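PDB 1F8F: benzyl alcohol dehydrogenase from Acinetobacter calcoaceticus, which catalyses the NAD-dependent oxidation of benzyl alcohol to benzaldehyde, as a zinc-containing member of the alcohol dehydrogenase family. Local coordinates for residues A[219-224]-A[240-245]. Sequence-based numbering, arbitrary orientation.
With NAD (nicotinamide-adenine-dinucleotide), chain F.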
ATOM      1  N   ILE A 219       0.079  12.293 -22.325  1.00 22.75           N
ATOM      2  CA  ILE A 219      -0.328  13.592 -22.784  1.00 25.00           C
ATOM      3  C   ILE A 219       0.545  14.705 -22.250  1.00 27.19           C
ATOM      4  O   ILE A 219       1.046  14.590 -21.123  1.00 26.47           O
ATOM      5  CB  ILE A 219      -1.814  13.841 -22.407  1.00 26.59           C
ATOM      6  CG1 ILE A 219      -2.762  12.755 -22.943  1.00 27.19           C
ATOM      7  CG2 ILE A 219      -2.237  15.212 -22.836  1.00 24.81           C
ATOM      8  CD1 ILE A 219      -4.218  12.884 -22.523  1.00 26.19           C
ATOM      9  N   ALA A 220       0.755  15.727 -23.101  1.00 25.85           N
ATOM     10  CA  ALA A 220       1.499  16.902 -22.669  1.00 26.98           C
ATOM     11  C   ALA A 220       0.750  18.177 -23.096  1.00 28.89           C
ATOM     12  O   ALA A 220       0.339  18.243 -24.247  1.00 26.29           O
ATOM     13  CB  ALA A 220       2.910  16.885 -23.227  1.00 25.67           C
ATOM     14  N   VAL A 221       0.547  19.120 -22.185  1.00 29.83           N
ATOM     15  CA  VAL A 221      -0.133  20.390 -22.331  1.00 31.82           C
ATOM     16  C   VAL A 221       0.827  21.559 -22.056  1.00 32.49           C
ATOM     17  O   VAL A 221       1.636  21.497 -21.132  1.00 30.32           O
ATOM     18  CB  VAL A 221      -1.296  20.511 -21.317  1.00 33.01           C
ATOM     19  CG1 VAL A 221      -2.134  21.772 -21.463  1.00 31.42           C
ATOM     20  CG2 VAL A 221      -2.221  19.284 -21.324  1.00 31.86           C
ATOM     21  N   ASP A 222       0.957  22.536 -22.976  1.00 32.33           N
ATOM     22  CA  ASP A 222       1.814  23.707 -22.772  1.00 32.65           C
ATOM     23  C   ASP A 222       1.310  24.890 -23.607  1.00 34.01           C
ATOM     24  O   ASP A 222       0.360  24.750 -24.387  1.00 31.93           O
ATOM     25  CB  ASP A 222       3.297  23.533 -23.133  1.00 27.69           C
ATOM     26  CG  ASP A 222       4.289  24.363 -22.400  1.00 27.07           C
ATOM     27  OD1 ASP A 222       4.353  25.605 -22.620  1.00 30.49           O
ATOM     28  OD2 ASP A 222       5.126  23.913 -21.552  1.00 26.84           O
ATOM     29  N   ILE A 223       2.037  26.016 -23.587  1.00 36.65           N
ATOM     30  CA  ILE A 223       1.740  27.132 -24.450  1.00 38.53           C
ATOM     31  C   ILE A 223       2.857  27.465 -25.470  1.00 40.63           C
ATOM     32  O   ILE A 223       2.665  28.402 -26.250  1.00 39.76           O
ATOM     33  CB  ILE A 223       1.385  28.500 -23.881  1.00 38.67           C
ATOM     34  CG1 ILE A 223       2.364  28.951 -22.780  1.00 36.97           C
ATOM     35  CG2 ILE A 223      -0.034  28.457 -23.304  1.00 38.64           C
ATOM     36  CD1 ILE A 223       2.066  30.364 -22.335  1.00 35.92           C
ATOM     37  N   VAL A 224       4.018  26.836 -25.416  1.00 40.05           N
ATOM     38  CA  VAL A 224       5.099  27.140 -26.388  1.00 37.11           C
ATOM     39  C   VAL A 224       5.130  25.956 -27.355  1.00 35.58           C
ATOM     40  O   VAL A 224       5.324  24.824 -26.846  1.00 33.85           O
ATOM     41  CB  VAL A 224       6.432  27.272 -25.664  1.00 38.38           C
ATOM     42  CG1 VAL A 224       7.599  27.474 -26.615  1.00 37.06           C
ATOM     43  CG2 VAL A 224       6.323  28.384 -24.607  1.00 37.20           C
ATOM     44  N   ILE A 240      -1.362  18.981 -26.589  1.00 27.12           N
ATOM     45  CA  ILE A 240      -2.414  19.969 -26.543  1.00 28.58           C
ATOM     46  C   ILE A 240      -1.878  21.377 -26.232  1.00 31.16           C
ATOM     47  O   ILE A 240      -1.173  21.611 -25.233  1.00 31.33           O
ATOM     48  CB  ILE A 240      -3.431  19.644 -25.399  1.00 28.14           C
ATOM     49  CG1 ILE A 240      -4.360  18.481 -25.713  1.00 26.38           C
ATOM     50  CG2 ILE A 240      -4.305  20.812 -24.990  1.00 23.84           C
ATOM     51  CD1 ILE A 240      -4.928  17.838 -24.471  1.00 26.61           C
ATOM     52  N   ASN A 241      -2.275  22.354 -27.019  1.00 34.73           N
ATOM     53  CA  ASN A 241      -1.916  23.765 -26.791  1.00 38.07           C
ATOM     54  C   ASN A 241      -3.013  24.418 -25.976  1.00 41.83           C
ATOM     55  O   ASN A 241      -4.083  24.694 -26.505  1.00 43.63           O
ATOM     56  CB  ASN A 241      -1.682  24.455 -28.133  1.00 36.26           C
ATOM     57  CG  ASN A 241      -1.049  25.830 -28.086  1.00 35.76           C
ATOM     58  OD1 ASN A 241      -1.366  26.669 -27.230  1.00 34.92           O
ATOM     59  ND2 ASN A 241      -0.134  26.126 -29.000  1.00 34.54           N
ATOM     60  N   SER A 242      -2.819  24.731 -24.694  1.00 46.15           N
ATOM     61  CA  SER A 242      -3.829  25.314 -23.851  1.00 50.54           C
ATOM     62  C   SER A 242      -4.085  26.803 -24.070  1.00 55.23           C
ATOM     63  O   SER A 242      -4.747  27.392 -23.200  1.00 55.77           O
ATOM     64  CB  SER A 242      -3.565  25.165 -22.358  1.00 51.29           C
ATOM     65  OG  SER A 242      -2.735  26.202 -21.841  1.00 50.19           O
ATOM     66  N   LYS A 243      -3.593  27.403 -25.148  1.00 56.81           N
ATOM     67  CA  LYS A 243      -3.886  28.779 -25.490  1.00 57.14           C
ATOM     68  C   LYS A 243      -4.998  28.783 -26.536  1.00 54.69           C
ATOM     69  O   LYS A 243      -5.915  29.578 -26.489  1.00 55.35           O
ATOM     70  CB  LYS A 243      -2.652  29.522 -25.996  1.00 59.76           C
ATOM     71  CG  LYS A 243      -2.891  31.033 -26.034  1.00 62.50           C
ATOM     72  CD  LYS A 243      -1.584  31.803 -25.938  1.00 64.49           C
ATOM     73  CE  LYS A 243      -1.172  31.997 -24.467  1.00 65.82           C
ATOM     74  NZ  LYS A 243       0.243  32.505 -24.489  1.00 67.70           N
ATOM     75  N   THR A 244      -5.020  27.840 -27.427  1.00 51.76           N
ATOM     76  CA  THR A 244      -5.884  27.540 -28.533  1.00 48.76           C
ATOM     77  C   THR A 244      -6.959  26.490 -28.411  1.00 45.72           C
ATOM     78  O   THR A 244      -7.767  26.223 -29.317  1.00 44.79           O
ATOM     79  CB  THR A 244      -4.864  26.905 -29.547  1.00 49.96           C
ATOM     80  OG1 THR A 244      -3.822  27.899 -29.616  1.00 51.44           O
ATOM     81  CG2 THR A 244      -5.430  26.566 -30.893  1.00 48.79           C
ATOM     82  N   GLN A 245      -6.932  25.665 -27.369  1.00 43.70           N
ATOM     83  CA  GLN A 245      -7.887  24.559 -27.181  1.00 41.19           C
ATOM     84  C   GLN A 245      -8.342  24.460 -25.728  1.00 37.70           C
ATOM     85  O   GLN A 245      -7.603  24.864 -24.811  1.00 37.83           O
ATOM     86  CB  GLN A 245      -7.224  23.245 -27.622  1.00 41.64           C
ATOM     87  CG  GLN A 245      -6.347  23.177 -28.853  1.00 40.37           C
ATOM     88  CD  GLN A 245      -5.493  21.930 -29.076  1.00 39.08           C
ATOM     89  OE1 GLN A 245      -4.246  21.959 -29.128  1.00 36.73           O
ATOM     90  NE2 GLN A 245      -6.188  20.800 -29.241  1.00 34.40           N
TER
HETATM   91  PA  NAD F 375      10.490  25.327 -17.023  1.00 46.37           P
HETATM   92  O1A NAD F 375      11.562  24.605 -17.779  1.00 44.19           O
HETATM   93  O2A NAD F 375      10.433  26.790 -17.145  1.00 44.45           O
HETATM   94  O5B NAD F 375       9.082  24.636 -17.264  1.00 47.34           O
HETATM   95  C5B NAD F 375       7.732  25.054 -16.948  1.00 50.03           C
HETATM   96  C4B NAD F 375       6.864  25.080 -18.197  1.00 50.64           C
HETATM   97  O4B NAD F 375       5.550  25.633 -17.852  1.00 51.73           O
HETATM   98  C3B NAD F 375       7.372  25.912 -19.387  1.00 50.24           C
HETATM   99  O3B NAD F 375       7.662  25.103 -20.519  1.00 47.30           O
HETATM  100  C2B NAD F 375       6.246  26.880 -19.740  1.00 50.76           C
HETATM  101  O2B NAD F 375       5.985  27.030 -21.141  1.00 49.44           O
HETATM  102  C1B NAD F 375       5.046  26.224 -19.036  1.00 52.24           C
HETATM  103  N9A NAD F 375       3.969  27.142 -18.683  1.00 53.28           N
HETATM  104  C8A NAD F 375       4.026  28.302 -17.954  1.00 54.10           C
HETATM  105  N7A NAD F 375       2.838  28.892 -17.821  1.00 54.32           N
HETATM  106  C5A NAD F 375       1.976  28.065 -18.520  1.00 54.44           C
HETATM  107  C6A NAD F 375       0.592  28.127 -18.768  1.00 54.81           C
HETATM  108  N6A NAD F 375      -0.227  29.076 -18.324  1.00 55.88           N
HETATM  109  N1A NAD F 375       0.043  27.121 -19.495  1.00 54.60           N
HETATM  110  C2A NAD F 375       0.856  26.125 -19.965  1.00 53.81           C
HETATM  111  N3A NAD F 375       2.135  25.978 -19.788  1.00 53.41           N
HETATM  112  C4A NAD F 375       2.648  26.989 -19.063  1.00 53.26           C
HETATM  113  O3  NAD F 375      10.719  24.929 -15.458  1.00 46.51           O
HETATM  114  PN  NAD F 375      11.161  23.500 -14.905  1.00 46.55           P
HETATM  115  O1N NAD F 375      10.490  22.418 -15.649  1.00 47.16           O
HETATM  116  O2N NAD F 375      12.628  23.410 -14.924  1.00 47.84           O
HETATM  117  O5D NAD F 375      10.599  23.643 -13.385  1.00 50.15           O
HETATM  118  C5D NAD F 375       9.196  23.443 -13.142  1.00 51.48           C
HETATM  119  C4D NAD F 375       8.689  24.007 -11.865  1.00 53.76           C
HETATM  120  O4D NAD F 375       8.871  23.095 -10.734  1.00 53.56           O
HETATM  121  C3D NAD F 375       9.082  25.401 -11.363  1.00 53.88           C
HETATM  122  O3D NAD F 375       7.991  25.930 -10.584  1.00 54.37           O
HETATM  123  C2D NAD F 375      10.194  25.022 -10.375  1.00 54.07           C
HETATM  124  O2D NAD F 375      10.582  26.070  -9.499  1.00 54.23           O
HETATM  125  C1D NAD F 375       9.414  23.900  -9.675  1.00 53.90           C
HETATM  126  N1N NAD F 375      10.327  23.002  -8.974  1.00 52.71           N
HETATM  127  C2N NAD F 375       9.793  22.306  -7.938  1.00 51.52           C
HETATM  128  C3N NAD F 375      10.599  21.401  -7.275  1.00 49.08           C
HETATM  129  C7N NAD F 375      10.088  20.525  -6.078  1.00 46.25           C
HETATM  130  O7N NAD F 375      10.871  19.763  -5.513  1.00 38.94           O
HETATM  131  N7N NAD F 375       8.755  20.693  -5.758  1.00 44.05           N
HETATM  132  C4N NAD F 375      11.945  21.178  -7.689  1.00 50.33           C
HETATM  133  C5N NAD F 375      12.126  21.511  -9.050  1.00 51.45           C
HETATM  134  C6N NAD F 375      11.377  22.429  -9.758  1.00 52.04           C
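Val221 lies opposite Ile240 and Asp222 opposite Asn241, where strands 217-222 and 238-241 run parallel. Ile240 N donates to Ala220 O (3.0 Å), and Ile240 O accepts from Asp222 N. Beyond the end of strand 238-241, Ser242 N still reaches Asp222 O (3.2 Å).

Apolar contacts follow on the face of Val221 and Ile240. Val221 CG1, anti to its backbone N (chi1 -176°), meets Ser242 CB at 3.8 Å. CD1 of Ile240 touches Ile219 CG2 at 4.1 Å. Past the strand ends, the bent chain of Lys243 crosses Ile223. Its CB and CE lie against Ile223 CG2, both at 3.9 Å, and NZ is in van der Waals contact with CD1.

The carboxylate of Asp222 binds the adenosine ribose of NAD. Asp222 OD1 accepts from NAD O2B (2.6 Å) and Asp222 OD2 from NAD O3B (3.0 Å). An acidic residue at the end of the second strand is characteristic of NAD-binding Rossmann folds. Val224 N also donates to Asp222 OD1 (3.1 Å), closing an Asx turn. Ala199 N holds OD2. Asn241 OD1 forms a second Asx turn with Lys243 N, while its ND2 bonds Glu225.

Helix 225-234 links the two strands as a beta-alpha-beta unit and packs on Ala220, Asp222 and Asn241. Helix 247-254 packs on Ile219 and Ile240, and strand 193-197 flanks strand 217-222.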